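Local coordinates for surface layer protein (Geobacillus stearothermophilus, PDB 4UJ7) that probably self-assembles into the crystalline surface layer of the bacterial cell and binds calcium, represented here by two consecutive immunoglobulin-like domains of the longer chain, at residues A111-K116 with V140-A145; Q31-K36 with G147-D152; I170-K175 with T187-K192; T17-S22 with T38-Y43. All coordinates share one frame; numbering follows the deposited sequence.

In the fold
The four contacts trace two consecutive all-beta domains of BIG2 type and the seam between them. Contact 4 lies in the first domain and pairs strands 15-20 and 32-41. Contact 2 also uses strand 32-41, about 22 Å from contact 4 between centres, and carries it across to strand 149-152 of the second domain. Contact 1, about 9 Å from contact 2, lies along the chain between that contact's two segments; A142 joins them through probable backbone hydrogen bonds to V150 and G151. Contact 3 comes last in sequence, about 25 Å from contact 1 in the same sheet, beside a calcium ion. Contact 2, the one of the four spanning the domains, thus couples their sheets.

Contact 1 of 4, residues A111-K116 with V140-A145; sequences ANYQIK and VYAVDA
A classic beta bulge interrupts the antiparallel pairing of strands 110-117 and 135-144, A111 and N112 lying across from V143, whose carbonyl accepts two backbone N-H groups. V143 O lies 2.8 Å from A111 N and 3.1 Å from N112 N, while V143 N bonds back to N112 O. Further along, Q114 and Y141 exchange two backbone bonds.

The side chains of N112, Q114, Y141 and V143 share one face. N112 has CG tucked between its backbone N and carbonyl carbon (chi1 59°), and its side chain runs beside that of V143. A water donates to N112 OD1 at 2.9 Å and to D144 O at 2.7 Å, tying the bulge to the residue beyond it. In the V143 conformer described, one of two, CG2 packs 3.7 Å from Q114 CD, the extended glutamine crossing the valine at about a right angle. K116 CB sits at the edge of the Y141 ring, near its plane and 3.7 Å from Y141 CE2. An alanine in place of Y141 would probably leave the methylene groups of K116 without this ring and open a gap beside I149, which the tyrosine also touches.

On the other face Y113 CD2 approaches A142 CB at 4.3 Å. This face looks into the domain's beta sandwich: I115 and V140 pack on V201 of strand 195-203, while Y113 reaches L208 and I115 reaches V211 of strand 206-216. Along another edge of strand 135-144, A142 bonds through its backbone to V150 and G151 of strand 149-152.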
loop_
_atom_site.group_PDB
_atom_site.type_symbol
_atom_site.label_atom_id
_atom_site.label_comp_id
_atom_site.label_asym_id
_atom_site.label_seq_id
_atom_site.Cartn_x
_atom_site.Cartn_y
_atom_site.Cartn_z
ATOM N N ALA A 111 1.194 15.642 12.404
ATOM C CA ALA A 111 -0.038 16.433 12.279
ATOM C C ALA A 111 -1.258 15.521 12.228
ATOM O O ALA A 111 -2.238 15.751 12.931
ATOM C CB ALA A 111 0.008 17.339 11.056
ATOM N N ASN A 112 -1.196 14.477 11.397
ATOM C CA ASN A 112 -2.246 13.458 11.362
ATOM C C ASN A 112 -1.721 12.080 10.942
ATOM O O ASN A 112 -0.509 11.892 10.793
ATOM C CB ASN A 112 -3.483 13.909 10.535
ATOM C CG ASN A 112 -3.160 14.248 9.086
ATOM O OD1 ASN A 112 -2.159 13.805 8.528
ATOM N ND2 ASN A 112 -4.045 15.019 8.454
ATOM N N TYR A 113 -2.639 11.138 10.756
ATOM C CA TYR A 113 -2.281 9.744 10.487
ATOM C C TYR A 113 -2.975 9.280 9.231
ATOM O O TYR A 113 -4.047 9.780 8.892
ATOM C CB TYR A 113 -2.650 8.846 11.672
ATOM C CG TYR A 113 -2.109 9.379 12.970
ATOM C CD1 TYR A 113 -2.840 10.303 13.724
ATOM C CD2 TYR A 113 -0.836 9.014 13.420
ATOM C CE1 TYR A 113 -2.332 10.830 14.900
ATOM C CE2 TYR A 113 -0.322 9.527 14.607
ATOM C CZ TYR A 113 -1.081 10.437 15.340
ATOM O OH TYR A 113 -0.599 10.974 16.517
ATOM N N GLN A 114 -2.338 8.345 8.532
ATOM C CA GLN A 114 -2.927 7.724 7.357
ATOM C C GLN A 114 -2.945 6.224 7.573
ATOM O O GLN A 114 -1.915 5.614 7.887
ATOM C CB GLN A 114 -2.158 8.068 6.076
ATOM C CG GLN A 114 -2.318 9.523 5.651
ATOM C CD GLN A 114 -1.416 9.935 4.499
ATOM O OE1 GLN A 114 -0.780 9.092 3.843
ATOM N NE2 GLN A 114 -1.372 11.248 4.229
ATOM N N ILE A 115 -4.140 5.655 7.398
ATOM C CA ILE A 115 -4.347 4.223 7.420
ATOM C C ILE A 115 -4.296 3.752 5.972
ATOM O O ILE A 115 -5.142 4.109 5.141
ATOM C CB ILE A 115 -5.689 3.877 8.096
ATOM C CG1 ILE A 115 -5.717 4.455 9.524
ATOM C CG2 ILE A 115 -5.905 2.365 8.065
ATOM C CD1 ILE A 115 -7.095 4.498 10.170
ATOM N N LYS A 116 -3.266 2.974 5.668
ATOM C CA LYS A 116 -2.967 2.596 4.304
ATOM C C LYS A 116 -3.295 1.124 4.013
ATOM O O LYS A 116 -2.816 0.232 4.713
ATOM C CB LYS A 116 -1.479 2.825 4.058
ATOM C CG LYS A 116 -1.042 2.464 2.670
ATOM C CD LYS A 116 -1.072 3.689 1.794
ATOM C CE LYS A 116 -0.744 3.284 0.372
ATOM N NZ LYS A 116 -1.972 2.781 -0.300
ATOM N N VAL A 140 0.008 1.845 9.189
ATOM C CA VAL A 140 -0.431 3.141 9.693
ATOM C C VAL A 140 0.774 4.080 9.737
ATOM O O VAL A 140 1.777 3.760 10.368
ATOM C CB VAL A 140 -1.110 3.041 11.080
ATOM C CG1 VAL A 140 -1.635 4.406 11.516
ATOM C CG2 VAL A 140 -2.275 2.050 11.044
ATOM N N TYR A 141 0.670 5.209 9.027
ATOM C CA TYR A 141 1.737 6.219 8.988
ATOM C C TYR A 141 1.425 7.457 9.801
ATOM O O TYR A 141 0.276 7.911 9.860
ATOM C CB TYR A 141 2.005 6.666 7.549
ATOM C CG TYR A 141 2.452 5.560 6.626
ATOM C CD1 TYR A 141 3.735 5.040 6.710
ATOM C CD2 TYR A 141 1.580 5.029 5.686
ATOM C CE1 TYR A 141 4.149 4.017 5.869
ATOM C CE2 TYR A 141 1.976 4.010 4.846
ATOM C CZ TYR A 141 3.257 3.514 4.943
ATOM O OH TYR A 141 3.657 2.517 4.090
ATOM N N ALA A 142 2.473 8.011 10.401
ATOM C CA ALA A 142 2.432 9.369 10.935
ATOM C C ALA A 142 2.876 10.378 9.852
ATOM O O ALA A 142 3.868 10.159 9.145
ATOM C CB ALA A 142 3.293 9.472 12.178
ATOM N N VAL A 143 2.143 11.484 9.743
ATOM C CA VAL A 143 2.307 12.448 8.657
ATOM C C VAL A 143 2.447 13.861 9.234
ATOM O O VAL A 143 1.639 14.253 10.070
ATOM C CB VAL A 143 1.089 12.365 7.699
ATOM C CG1 VAL A 143 1.191 13.378 6.576
ATOM C CG2 VAL A 143 0.974 10.958 7.123
ATOM N N ASP A 144 3.452 14.618 8.787
ATOM C CA ASP A 144 3.602 15.995 9.285
ATOM C C ASP A 144 2.635 16.954 8.589
ATOM O O ASP A 144 1.867 16.549 7.715
ATOM C CB ASP A 144 5.068 16.469 9.244
ATOM C CG ASP A 144 5.574 16.754 7.834
ATOM O OD1 ASP A 144 4.781 16.914 6.877
ATOM O OD2 ASP A 144 6.805 16.819 7.673
ATOM N N ALA A 145 2.663 18.228 8.984
ATOM C CA ALA A 145 1.680 19.205 8.501
ATOM C C ALA A 145 1.729 19.414 6.992
ATOM O O ALA A 145 0.715 19.784 6.392
ATOM C CB ALA A 145 1.847 20.535 9.233
HETATM O O HOH W 1 -0.827 16.140 7.377
#

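Contact 2 of 4, residues Q31-K36 with G147-D152; sequences QKATFK and GNIVGD
Q31 lays its side chain against the backbone of V150 and G151. CG stands beside the backbone N (chi1 -67°), and the bend at chi2 (-56°) turns CD toward the opposite segment. V150 O stands over the face of the Q31 amide, almost directly above CD at 3.6 Å, and G151 CA lies on the same face, 3.3 Å from OE1. A water completes the approach, donating to Q31 OE1 at 2.8 Å and accepting from D152 N at 2.9 Å. An alanine at Q31 would probably leave this water without its glutamine partner and open a gap over the V150-G151 peptide.

Well away from the amide, A33 CB meets I149 CD1 at 4.0 Å in the conformer described, one of two for the isoleucine. K32 and D152 approach with opposite charges but do not touch: a water accepts from K32 NZ at 3.0 Å and donates to D152 OD2 at 2.7 Å. Directly, K32 forms a salt bridge with D181, whereas D152 uses OD2 for K139 and OD1 for T154.

Backbone bonding between I149 and S26 of strand 25-28 in the first domain adds to the join. V150 and G151 form a classic beta bulge opposite A142. The whole is a small, partly water-mediated interface between two successive immunoglobulin-like domains, in which Q31 and the start of strand 32-41 meet strand 149-152.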
loop_
_atom_site.group_PDB
_atom_site.type_symbol
_atom_site.label_atom_id
_atom_site.label_comp_id
_atom_site.label_asym_id
_atom_site.label_seq_id
_atom_site.Cartn_x
_atom_site.Cartn_y
_atom_site.Cartn_z
ATOM N N GLN A 31 12.747 7.286 6.299
ATOM C CA GLN A 31 11.438 6.652 6.128
ATOM C C GLN A 31 11.283 6.078 4.721
ATOM O O GLN A 31 12.015 6.441 3.805
ATOM C CB GLN A 31 10.308 7.658 6.394
ATOM C CG GLN A 31 10.192 8.126 7.836
ATOM C CD GLN A 31 10.028 6.979 8.817
ATOM O OE1 GLN A 31 9.106 6.160 8.703
ATOM N NE2 GLN A 31 10.917 6.921 9.801
ATOM N N LYS A 32 10.321 5.177 4.560
ATOM C CA LYS A 32 9.956 4.703 3.234
ATOM C C LYS A 32 8.486 5.017 2.957
ATOM O O LYS A 32 7.683 5.192 3.880
ATOM C CB LYS A 32 10.288 3.209 3.027
ATOM C CG LYS A 32 9.517 2.226 3.882
ATOM C CD LYS A 32 10.117 0.832 3.746
ATOM C CE LYS A 32 9.164 -0.246 4.257
ATOM N NZ LYS A 32 9.231 -0.490 5.728
ATOM N N ALA A 33 8.156 5.126 1.682
ATOM C CA ALA A 33 6.774 5.343 1.245
ATOM C C ALA A 33 6.484 4.453 0.037
ATOM O O ALA A 33 7.401 4.045 -0.681
ATOM C CB ALA A 33 6.557 6.816 0.915
ATOM N N THR A 34 5.219 4.116 -0.180
ATOM C CA THR A 34 4.864 3.281 -1.332
ATOM C C THR A 34 3.836 3.962 -2.217
ATOM O O THR A 34 3.096 4.860 -1.769
ATOM C CB THR A 34 4.336 1.878 -0.942
ATOM O OG1 THR A 34 3.028 1.984 -0.360
ATOM C CG2 THR A 34 5.265 1.198 0.075
ATOM N N PHE A 35 3.798 3.540 -3.477
ATOM C CA PHE A 35 2.706 3.895 -4.378
ATOM C C PHE A 35 2.471 2.774 -5.374
ATOM O O PHE A 35 3.295 1.864 -5.492
ATOM C CB PHE A 35 2.931 5.261 -5.059
ATOM C CG PHE A 35 4.113 5.313 -6.004
ATOM C CD1 PHE A 35 3.965 4.980 -7.347
ATOM C CD2 PHE A 35 5.357 5.751 -5.563
ATOM C CE1 PHE A 35 5.035 5.057 -8.228
ATOM C CE2 PHE A 35 6.445 5.823 -6.445
ATOM C CZ PHE A 35 6.280 5.473 -7.779
ATOM N N LYS A 36 1.352 2.829 -6.083
ATOM C CA LYS A 36 0.956 1.764 -6.983
ATOM C C LYS A 36 1.016 2.146 -8.431
ATOM O O LYS A 36 0.664 3.265 -8.800
ATOM C CB LYS A 36 -0.442 1.269 -6.648
ATOM C CG LYS A 36 -0.451 0.420 -5.386
ATOM C CD LYS A 36 -1.864 0.043 -5.008
ATOM C CE LYS A 36 -1.835 -0.915 -3.832
ATOM N NZ LYS A 36 -3.215 -1.060 -3.309
ATOM N N GLY A 147 2.378 17.021 4.805
ATOM C CA GLY A 147 2.007 15.781 4.117
ATOM C C GLY A 147 3.144 14.790 3.949
ATOM O O GLY A 147 3.022 13.814 3.195
ATOM N N ASN A 148 4.261 15.028 4.635
ATOM C CA ASN A 148 5.381 14.083 4.575
ATOM C C ASN A 148 5.238 12.936 5.551
ATOM O O ASN A 148 4.841 13.131 6.696
ATOM C CB ASN A 148 6.695 14.790 4.869
ATOM C CG ASN A 148 6.976 15.900 3.903
ATOM O OD1 ASN A 148 7.354 15.664 2.752
ATOM N ND2 ASN A 148 6.825 17.130 4.373
ATOM N N ILE A 149 5.549 11.727 5.096
ATOM C CA ILE A 149 5.536 10.583 5.997
ATOM C C ILE A 149 6.757 10.681 6.909
ATOM O O ILE A 149 7.908 10.670 6.450
ATOM C CB ILE A 149 5.481 9.223 5.257
ATOM C CG1 ILE A 149 4.077 8.992 4.693
ATOM C CG2 ILE A 149 5.820 8.079 6.208
ATOM C CD1 ILE A 149 3.972 7.806 3.764
ATOM N N VAL A 150 6.484 10.806 8.202
ATOM C CA VAL A 150 7.551 10.963 9.196
ATOM C C VAL A 150 7.726 9.737 10.094
ATOM O O VAL A 150 8.706 9.639 10.814
ATOM C CB VAL A 150 7.404 12.267 10.032
ATOM C CG1 VAL A 150 7.543 13.485 9.129
ATOM C CG2 VAL A 150 6.080 12.281 10.789
ATOM N N GLY A 151 6.797 8.785 10.045
ATOM C CA GLY A 151 6.984 7.544 10.801
ATOM C C GLY A 151 6.011 6.471 10.362
ATOM O O GLY A 151 4.914 6.780 9.903
ATOM N N ASP A 152 6.433 5.212 10.479
ATOM C CA ASP A 152 5.550 4.067 10.315
ATOM C C ASP A 152 5.241 3.543 11.716
ATOM O O ASP A 152 6.106 2.985 12.386
ATOM C CB ASP A 152 6.235 3.008 9.433
ATOM C CG ASP A 152 5.397 1.757 9.237
ATOM O OD1 ASP A 152 4.483 1.512 10.036
ATOM O OD2 ASP A 152 5.685 0.997 8.293
HETATM O O HOH W 2 9.129 4.166 10.650
HETATM O O HOH W 3 7.472 1.813 6.481
#

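Contact 3 of 4, residues I170-K175 with T187-K192; sequences IVNASK and TDNGSK
N172 and N189 cross obliquely at the open end of the beta hairpin formed by strands 171-178 and 181-188. First torsions place N172 CG beside its backbone N (chi1 -85°) and N189 CG anti to its own (chi1 -174°), so that the amides overlap, their planes 27° apart, with N172 ND2 3.4 Å from N189 CG. A water holds the pair, donating to N172 OD1 and V171 O and accepting from N189 ND2 at 3.0 Å. A second water accepts from N172 ND2, donates to D188 O and lies 2.6 Å from T187 OG1.

Backbone bonds run both ways between N172 and T187; V171 and D188 make the next, non-hydrogen-bonded pair, and N189 N bonds to I170 O at 2.8 Å. D188 turns its carboxylate to the chain that follows, and OD1 accepts from S191 N at 3.0 Å, an Asx motif. S191 OG accepts a nearly straight bond from I170 N at 2.8 Å.

The turn borders a calcium site: the I170 side chain is about 5 Å from the ion and touches D165, one of its ligands, while S191 touches V169, another. Within the contact, I170 CB and CG2 rest 3.4 Å from N189 O.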
loop_
_atom_site.group_PDB
_atom_site.type_symbol
_atom_site.label_atom_id
_atom_site.label_comp_id
_atom_site.label_asym_id
_atom_site.label_seq_id
_atom_site.Cartn_x
_atom_site.Cartn_y
_atom_site.Cartn_z
ATOM N N ILE A 170 -16.510 -11.997 9.659
ATOM C CA ILE A 170 -15.663 -12.194 10.831
ATOM C C ILE A 170 -14.217 -12.316 10.371
ATOM O O ILE A 170 -13.890 -13.191 9.536
ATOM C CB ILE A 170 -16.111 -13.425 11.663
ATOM C CG1 ILE A 170 -17.637 -13.400 11.865
ATOM C CG2 ILE A 170 -15.387 -13.416 13.003
ATOM C CD1 ILE A 170 -18.225 -14.725 12.317
ATOM N N VAL A 171 -13.364 -11.436 10.904
ATOM C CA VAL A 171 -11.945 -11.437 10.521
ATOM C C VAL A 171 -11.024 -11.407 11.732
ATOM O O VAL A 171 -11.425 -10.966 12.816
ATOM C CB VAL A 171 -11.584 -10.252 9.586
ATOM C CG1 VAL A 171 -12.375 -10.319 8.292
ATOM C CG2 VAL A 171 -11.818 -8.914 10.267
ATOM N N ASN A 172 -9.810 -11.908 11.534
ATOM C CA ASN A 172 -8.735 -11.772 12.518
ATOM C C ASN A 172 -7.753 -10.724 12.071
ATOM O O ASN A 172 -7.512 -10.579 10.877
ATOM C CB ASN A 172 -8.008 -13.103 12.713
ATOM C CG ASN A 172 -8.698 -14.002 13.732
ATOM O OD1 ASN A 172 -9.311 -13.525 14.698
ATOM N ND2 ASN A 172 -8.593 -15.302 13.530
ATOM N N ALA A 173 -7.201 -9.987 13.028
ATOM C CA ALA A 173 -6.223 -8.931 12.758
ATOM C C ALA A 173 -5.000 -9.229 13.589
ATOM O O ALA A 173 -5.101 -9.360 14.826
ATOM C CB ALA A 173 -6.795 -7.572 13.120
ATOM N N SER A 174 -3.838 -9.332 12.944
ATOM C CA SER A 174 -2.611 -9.734 13.640
ATOM C C SER A 174 -1.382 -8.973 13.146
ATOM O O SER A 174 -1.169 -8.883 11.931
ATOM C CB SER A 174 -2.375 -11.220 13.398
ATOM O OG SER A 174 -2.349 -11.486 12.004
ATOM N N LYS A 175 -0.566 -8.457 14.067
ATOM C CA LYS A 175 0.694 -7.802 13.698
ATOM C C LYS A 175 1.714 -8.832 13.272
ATOM O O LYS A 175 1.953 -9.810 13.982
ATOM C CB LYS A 175 1.288 -7.036 14.880
ATOM C CG LYS A 175 0.533 -5.781 15.233
ATOM C CD LYS A 175 1.210 -5.045 16.377
ATOM C CE LYS A 175 0.290 -3.953 16.872
ATOM N NZ LYS A 175 0.585 -3.521 18.265
ATOM N N THR A 187 -7.242 -11.563 8.116
ATOM C CA THR A 187 -7.651 -12.808 7.445
ATOM C C THR A 187 -9.069 -13.192 7.851
ATOM O O THR A 187 -9.576 -12.729 8.877
ATOM C CB THR A 187 -6.707 -13.961 7.803
ATOM O OG1 THR A 187 -6.614 -14.061 9.230
ATOM C CG2 THR A 187 -5.295 -13.757 7.193
ATOM N N ASP A 188 -9.714 -14.027 7.039
ATOM C CA ASP A 188 -11.055 -14.557 7.348
ATOM C C ASP A 188 -10.974 -15.424 8.602
ATOM O O ASP A 188 -10.009 -16.158 8.809
ATOM C CB ASP A 188 -11.546 -15.390 6.169
ATOM C CG ASP A 188 -12.997 -15.822 6.299
ATOM O OD1 ASP A 188 -13.758 -15.212 7.069
ATOM O OD2 ASP A 188 -13.389 -16.756 5.546
ATOM N N ASN A 189 -12.003 -15.312 9.439
ATOM C CA ASN A 189 -12.178 -16.189 10.600
ATOM C C ASN A 189 -13.614 -16.694 10.663
ATOM O O ASN A 189 -14.359 -16.363 11.580
ATOM C CB ASN A 189 -11.840 -15.420 11.886
ATOM C CG ASN A 189 -11.855 -16.308 13.122
ATOM O OD1 ASN A 189 -11.592 -17.507 13.043
ATOM N ND2 ASN A 189 -12.155 -15.714 14.272
ATOM N N GLY A 190 -13.997 -17.496 9.680
ATOM C CA GLY A 190 -15.335 -18.112 9.648
ATOM C C GLY A 190 -16.498 -17.228 9.230
ATOM O O GLY A 190 -17.631 -17.454 9.682
ATOM N N SER A 191 -16.250 -16.258 8.345
ATOM C CA SER A 191 -17.333 -15.443 7.774
ATOM C C SER A 191 -18.399 -16.308 7.112
ATOM O O SER A 191 -18.066 -17.206 6.343
ATOM C CB SER A 191 -16.790 -14.481 6.711
ATOM O OG SER A 191 -15.960 -13.491 7.306
ATOM N N LYS A 192 -19.663 -16.036 7.420
ATOM C CA LYS A 192 -20.776 -16.719 6.766
ATOM C C LYS A 192 -21.354 -15.915 5.606
ATOM O O LYS A 192 -22.024 -16.475 4.716
ATOM C CB LYS A 192 -21.871 -17.034 7.778
ATOM C CG LYS A 192 -21.426 -18.023 8.842
ATOM C CD LYS A 192 -22.616 -18.753 9.428
ATOM C CE LYS A 192 -22.157 -19.902 10.306
ATOM N NZ LYS A 192 -23.284 -20.389 11.147
HETATM O O HOH W 4 -12.332 -12.805 14.830
HETATM O O HOH W 5 -4.595 -12.429 10.459
HETATM O O HOH W 6 -8.007 -15.703 10.754
#

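Contact 4 of 4, residues T17-S22 with T38-Y43; sequences TIAVDS and TLKDQY
I18 CG1 (chi1 -56°) and L39 CG (chi1 -59°) are each set anti to the carbonyl carbon of their own residue, and I18 CG2 falls anti to its backbone N. The two side chains lie side by side as the non-hydrogen-bonded pair of an antiparallel pairing between strands 15-20 and 32-41 in an immunoglobulin-like sandwich. L39 CD2 nestles against both branches of I18, at 3.9 Å from CG2 and 4.0 Å from CG1. This apolar face turns inward, with I18 on V98 of strand 96-105 and L39 on V51.

T17 with K40 and A19 with T38 are the hydrogen-bonded pairs on either side, each joined by two backbone bonds. Their side chains occupy the other face. There K40, extended beyond CG, reaches diagonally to A19, its CE 4.1 Å from A19 CB. Packing is close at the alanine, where CB comes to 3.2 Å from T38 O.

A water bridges the two strands beside the T17-K40 pair, lying 2.9 Å from T17 OG1 and donating to D41 O at 2.8 Å. D41 begins an Asx turn, in which its OD1, also bonded by N45 N, is met from above its carboxylate plane by Y43 N at 2.9 Å.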
loop_
_atom_site.group_PDB
_atom_site.type_symbol
_atom_site.label_atom_id
_atom_site.label_comp_id
_atom_site.label_asym_id
_atom_site.label_seq_id
_atom_site.Cartn_x
_atom_site.Cartn_y
_atom_site.Cartn_z
ATOM N N THR A 17 -0.526 3.542 -21.106
ATOM C CA THR A 17 -0.386 4.407 -19.931
ATOM C C THR A 17 0.240 3.555 -18.812
ATOM O O THR A 17 -0.242 2.440 -18.552
ATOM C CB THR A 17 -1.777 4.930 -19.468
ATOM O OG1 THR A 17 -2.397 5.677 -20.533
ATOM C CG2 THR A 17 -1.684 5.835 -18.229
ATOM N N ILE A 18 1.294 4.079 -18.179
ATOM C CA ILE A 18 1.765 3.553 -16.884
ATOM C C ILE A 18 1.065 4.382 -15.820
ATOM O O ILE A 18 1.592 5.416 -15.399
ATOM C CB ILE A 18 3.297 3.629 -16.714
ATOM C CG1 ILE A 18 3.975 2.906 -17.876
ATOM C CG2 ILE A 18 3.762 3.014 -15.375
ATOM C CD1 ILE A 18 5.483 3.072 -17.913
ATOM N N ALA A 19 -0.117 3.939 -15.401
ATOM C CA ALA A 19 -0.888 4.675 -14.412
ATOM C C ALA A 19 -0.249 4.586 -13.017
ATOM O O ALA A 19 0.345 3.564 -12.666
ATOM C CB ALA A 19 -2.331 4.181 -14.381
ATOM N N VAL A 20 -0.337 5.684 -12.272
ATOM C CA VAL A 20 0.222 5.756 -10.935
ATOM C C VAL A 20 -0.760 6.444 -9.992
ATOM O O VAL A 20 -1.499 7.341 -10.410
ATOM C CB VAL A 20 1.620 6.422 -10.930
ATOM C CG1 VAL A 20 1.577 7.892 -11.352
ATOM C CG2 VAL A 20 2.308 6.223 -9.601
ATOM N N ASP A 21 -0.780 6.004 -8.736
ATOM C CA ASP A 21 -1.694 6.582 -7.750
ATOM C C ASP A 21 -1.079 7.666 -6.860
ATOM O O ASP A 21 -1.629 8.021 -5.799
ATOM C CB ASP A 21 -2.416 5.478 -6.963
ATOM C CG ASP A 21 -1.548 4.824 -5.912
ATOM O OD1 ASP A 21 -0.335 5.052 -5.897
ATOM O OD2 ASP A 21 -2.089 4.058 -5.099
ATOM N N SER A 22 0.054 8.199 -7.304
ATOM C CA SER A 22 0.784 9.271 -6.629
ATOM C C SER A 22 1.156 10.328 -7.645
ATOM O O SER A 22 1.464 9.995 -8.782
ATOM C CB SER A 22 2.078 8.715 -6.020
ATOM O OG SER A 22 2.848 9.743 -5.399
ATOM N N THR A 38 -0.236 0.790 -12.260
ATOM C CA THR A 38 -1.106 -0.108 -13.035
ATOM C C THR A 38 -0.906 0.140 -14.528
ATOM O O THR A 38 -1.120 1.241 -15.015
ATOM C CB THR A 38 -2.607 0.033 -12.702
ATOM O OG1 THR A 38 -2.820 -0.023 -11.287
ATOM C CG2 THR A 38 -3.399 -1.107 -13.345
ATOM N N LEU A 39 -0.484 -0.901 -15.238
ATOM C CA LEU A 39 -0.232 -0.801 -16.681
ATOM C C LEU A 39 -1.538 -0.926 -17.425
ATOM O O LEU A 39 -2.301 -1.837 -17.149
ATOM C CB LEU A 39 0.726 -1.911 -17.148
ATOM C CG LEU A 39 2.117 -1.979 -16.502
ATOM C CD1 LEU A 39 2.975 -3.035 -17.175
ATOM C CD2 LEU A 39 2.833 -0.643 -16.519
ATOM N N LYS A 40 -1.816 0.008 -18.340
ATOM C CA LYS A 40 -3.086 0.021 -19.063
ATOM C C LYS A 40 -2.911 0.085 -20.577
ATOM O O LYS A 40 -2.001 0.724 -21.083
ATOM C CB LYS A 40 -3.996 1.161 -18.565
ATOM C CG LYS A 40 -4.446 0.982 -17.118
ATOM C CD LYS A 40 -5.253 2.162 -16.599
ATOM C CE LYS A 40 -5.635 1.943 -15.145
ATOM N NZ LYS A 40 -6.493 3.041 -14.603
ATOM N N ASP A 41 -3.799 -0.593 -21.288
ATOM C CA ASP A 41 -3.820 -0.504 -22.744
ATOM C C ASP A 41 -4.572 0.737 -23.224
ATOM O O ASP A 41 -5.008 1.561 -22.417
ATOM C CB ASP A 41 -4.332 -1.797 -23.403
ATOM C CG ASP A 41 -5.804 -2.094 -23.119
ATOM O OD1 ASP A 41 -6.596 -1.194 -22.774
ATOM O OD2 ASP A 41 -6.171 -3.278 -23.244
ATOM N N GLN A 42 -4.713 0.855 -24.546
ATOM C CA GLN A 42 -5.326 2.050 -25.149
ATOM C C GLN A 42 -6.827 2.155 -24.863
ATOM O O GLN A 42 -7.435 3.212 -25.051
ATOM C CB GLN A 42 -5.025 2.131 -26.659
ATOM C CG GLN A 42 -5.664 1.056 -27.538
ATOM C CD GLN A 42 -4.783 -0.167 -27.758
ATOM O OE1 GLN A 42 -4.301 -0.789 -26.810
ATOM N NE2 GLN A 42 -4.580 -0.528 -29.025
ATOM N N TYR A 43 -7.412 1.062 -24.387
ATOM C CA TYR A 43 -8.833 1.026 -24.038
ATOM C C TYR A 43 -9.075 1.186 -22.533
ATOM O O TYR A 43 -10.216 1.139 -22.062
ATOM C CB TYR A 43 -9.466 -0.268 -24.566
ATOM C CG TYR A 43 -9.224 -0.486 -26.043
ATOM C CD1 TYR A 43 -9.904 0.275 -26.999
ATOM C CD2 TYR A 43 -8.304 -1.428 -26.488
ATOM C CE1 TYR A 43 -9.675 0.096 -28.352
ATOM C CE2 TYR A 43 -8.069 -1.619 -27.842
ATOM C CZ TYR A 43 -8.761 -0.854 -28.768
ATOM O OH TYR A 43 -8.530 -1.031 -30.113
HETATM O O HOH W 7 -4.749 4.173 -21.391
#